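Local coordinates for protein polysaccharide deacetylase (Streptococcus pyogenes, PDB 6DQ3) that removes N-acetyl groups from the cell wall linkage unit of streptococcal rhamnopolysaccharides, as a zinc-dependent deacetylase of carbohydrate esterase family 4, at residues A[129-134]-A[165-170]. Residues are numbered along the deposited sequence; the frame is centred on the assembly and turned at random.
Sequences SFQDHT and QNTIAI. With ZN (zinc ion), chain D.
Gln131 OE1 accepts from two successive backbone amides of the other segment, Ile168 N at 3.0 Å and Ala169 N at 2.9 Å. CG stands anti to the carbonyl carbon (chi1 -58°), and a bend at chi2 carries CD back toward 165-170. Its NE2 donates to Ser129 OG and to a water that also binds Asn166 O, and these bonds fix the flip of the amide. Glutamine suits the place because one planar group both accepts and donates. Thr167 CG2 lies against OE1 at 3.3 Å, and Ala169, with nothing beyond CB, lets the Gln131 chain pass close by.

Gln165 stays extended beyond CG, and its NE2 meets Phe130 O at 2.9 Å, almost in line with the carbonyl. The second N-H goes to Thr167 OG1; a primary amide suits because its two N-H groups serve both acceptors in one plane. Threonine offers a hydroxyl here and a methyl to Gln131. Asp160 of helix 145-162 also holds that hydroxyl, while Gln165 OE1 takes Lys124 and a water that links it to Phe130 N.

Strands 128-132 and 169-171 are neighbours in the irregular barrel of the family 4 esterases, joined through helix 145-162, but here they meet at a single bridge, Asp132 with Ile170. Asp132 N donates to Ala169 O (3.0 Å), and Ile170 CA makes a C-H...O contact with Asp132 O. The two side chains run side by side, Ile170 CD1 3.5 Å from Asp132 OD1. Aspartate has an oxygen for each task: OD1 receives Thr134 N from above the carboxylate plane, closing an Asx turn around His133, while OD2 is held by Ser155. The turn carries His133, whose ND1 bonds to Ala171 O and whose NE2 binds zinc at 2.2 Å alongside Asp78 and His137.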
loop_
_atom_site.group_PDB
_atom_site.type_symbol
_atom_site.label_atom_id
_atom_site.label_comp_id
_atom_site.label_asym_id
_atom_site.label_seq_id
_atom_site.Cartn_x
_atom_site.Cartn_y
_atom_site.Cartn_z
ATOM N N SER A 129 -9.074 -0.569 0.288
ATOM C CA SER A 129 -8.881 -0.407 -1.146
ATOM C C SER A 129 -7.831 -1.399 -1.629
ATOM O O SER A 129 -6.878 -1.722 -0.915
ATOM C CB SER A 129 -8.457 1.029 -1.485
ATOM O OG SER A 129 -8.323 1.220 -2.880
ATOM N N PHE A 130 -8.006 -1.884 -2.853
ATOM C CA PHE A 130 -7.126 -2.907 -3.401
ATOM C C PHE A 130 -6.590 -2.457 -4.752
ATOM O O PHE A 130 -7.339 -2.333 -5.727
ATOM C CB PHE A 130 -7.866 -4.233 -3.465
ATOM C CG PHE A 130 -8.313 -4.681 -2.112
ATOM C CD1 PHE A 130 -7.431 -5.335 -1.275
ATOM C CD2 PHE A 130 -9.577 -4.373 -1.644
ATOM C CE1 PHE A 130 -7.812 -5.716 -0.012
ATOM C CE2 PHE A 130 -9.968 -4.753 -0.377
ATOM C CZ PHE A 130 -9.082 -5.422 0.441
ATOM N N GLN A 131 -5.292 -2.201 -4.786
ATOM C CA GLN A 131 -4.616 -1.628 -5.930
ATOM C C GLN A 131 -3.638 -2.655 -6.501
ATOM O O GLN A 131 -3.656 -3.839 -6.138
ATOM C CB GLN A 131 -3.950 -0.311 -5.517
ATOM C CG GLN A 131 -4.928 0.729 -4.940
ATOM C CD GLN A 131 -5.978 1.195 -5.939
ATOM O OE1 GLN A 131 -5.658 1.546 -7.071
ATOM N NE2 GLN A 131 -7.240 1.188 -5.525
ATOM N N ASP A 132 -2.784 -2.202 -7.416
ATOM C CA ASP A 132 -2.040 -3.114 -8.272
ATOM C C ASP A 132 -0.651 -3.421 -7.737
ATOM O O ASP A 132 0.054 -2.537 -7.245
ATOM C CB ASP A 132 -1.928 -2.523 -9.679
ATOM C CG ASP A 132 -1.379 -3.509 -10.675
ATOM O OD1 ASP A 132 -0.143 -3.666 -10.740
ATOM O OD2 ASP A 132 -2.193 -4.140 -11.371
ATOM N N HIS A 133 -0.264 -4.700 -7.840
ATOM C CA HIS A 133 1.088 -5.137 -7.512
ATOM C C HIS A 133 1.579 -6.167 -8.527
ATOM O O HIS A 133 2.325 -7.085 -8.176
ATOM C CB HIS A 133 1.140 -5.688 -6.085
ATOM C CG HIS A 133 2.495 -5.612 -5.447
ATOM N ND1 HIS A 133 3.392 -4.595 -5.701
ATOM C CD2 HIS A 133 3.091 -6.422 -4.542
ATOM C CE1 HIS A 133 4.490 -4.793 -4.990
ATOM N NE2 HIS A 133 4.331 -5.897 -4.279
ATOM N N THR A 134 1.156 -6.009 -9.788
ATOM C CA THR A 134 1.485 -6.848 -10.937
ATOM C C THR A 134 0.815 -8.216 -10.865
ATOM O O THR A 134 0.204 -8.576 -9.851
ATOM C CB THR A 134 2.998 -7.051 -11.108
ATOM O OG1 THR A 134 3.466 -8.040 -10.185
ATOM C CG2 THR A 134 3.765 -5.749 -10.925
ATOM N N GLN A 165 -14.193 -1.941 -10.426
ATOM C CA GLN A 165 -13.581 -0.694 -9.999
ATOM C C GLN A 165 -12.676 -0.161 -11.102
ATOM O O GLN A 165 -12.544 -0.758 -12.172
ATOM C CB GLN A 165 -12.790 -0.898 -8.701
ATOM C CG GLN A 165 -11.556 -1.788 -8.860
ATOM C CD GLN A 165 -10.822 -2.035 -7.551
ATOM O OE1 GLN A 165 -11.440 -2.231 -6.507
ATOM N NE2 GLN A 165 -9.497 -2.026 -7.605
ATOM N N ASN A 166 -12.058 0.985 -10.822
ATOM C CA ASN A 166 -11.023 1.577 -11.666
ATOM C C ASN A 166 -9.771 1.694 -10.804
ATOM O O ASN A 166 -9.649 2.621 -9.995
ATOM C CB ASN A 166 -11.452 2.934 -12.213
ATOM C CG ASN A 166 -10.358 3.601 -13.025
ATOM O OD1 ASN A 166 -9.448 2.940 -13.523
ATOM N ND2 ASN A 166 -10.445 4.921 -13.161
ATOM N N THR A 167 -8.853 0.741 -10.957
ATOM C CA THR A 167 -7.609 0.754 -10.200
ATOM C C THR A 167 -6.723 1.894 -10.678
ATOM O O THR A 167 -6.494 2.048 -11.882
ATOM C CB THR A 167 -6.885 -0.581 -10.366
ATOM O OG1 THR A 167 -7.770 -1.656 -10.017
ATOM C CG2 THR A 167 -5.651 -0.639 -9.479
ATOM N N ILE A 168 -6.219 2.696 -9.743
ATOM C CA ILE A 168 -5.448 3.883 -10.103
ATOM C C ILE A 168 -4.029 3.869 -9.566
ATOM O O ILE A 168 -3.230 4.727 -9.972
ATOM C CB ILE A 168 -6.158 5.176 -9.646
ATOM C CG1 ILE A 168 -6.304 5.210 -8.121
ATOM C CG2 ILE A 168 -7.530 5.285 -10.284
ATOM C CD1 ILE A 168 -6.627 6.591 -7.581
ATOM N N ALA A 169 -3.678 2.951 -8.663
ATOM C CA ALA A 169 -2.376 2.979 -8.014
ATOM C C ALA A 169 -1.654 1.657 -8.207
ATOM O O ALA A 169 -2.276 0.592 -8.261
ATOM C CB ALA A 169 -2.513 3.277 -6.509
ATOM N N ILE A 170 -0.327 1.738 -8.299
ATOM C CA ILE A 170 0.524 0.560 -8.407
ATOM C C ILE A 170 1.674 0.699 -7.419
ATOM O O ILE A 170 2.159 1.804 -7.146
ATOM C CB ILE A 170 1.055 0.362 -9.851
ATOM C CG1 ILE A 170 1.931 -0.891 -9.947
ATOM C CG2 ILE A 170 1.822 1.603 -10.305
ATOM C CD1 ILE A 170 2.345 -1.246 -11.360
HETATM ZN ZN ZN D . 5.861 -7.082 -3.272
HETATM O O HOH W 1 -10.486 -1.168 -4.120
HETATM O O HOH W 2 -9.446 2.533 -7.139
HETATM O O HOH W 3 7.445 -8.288 -1.964
#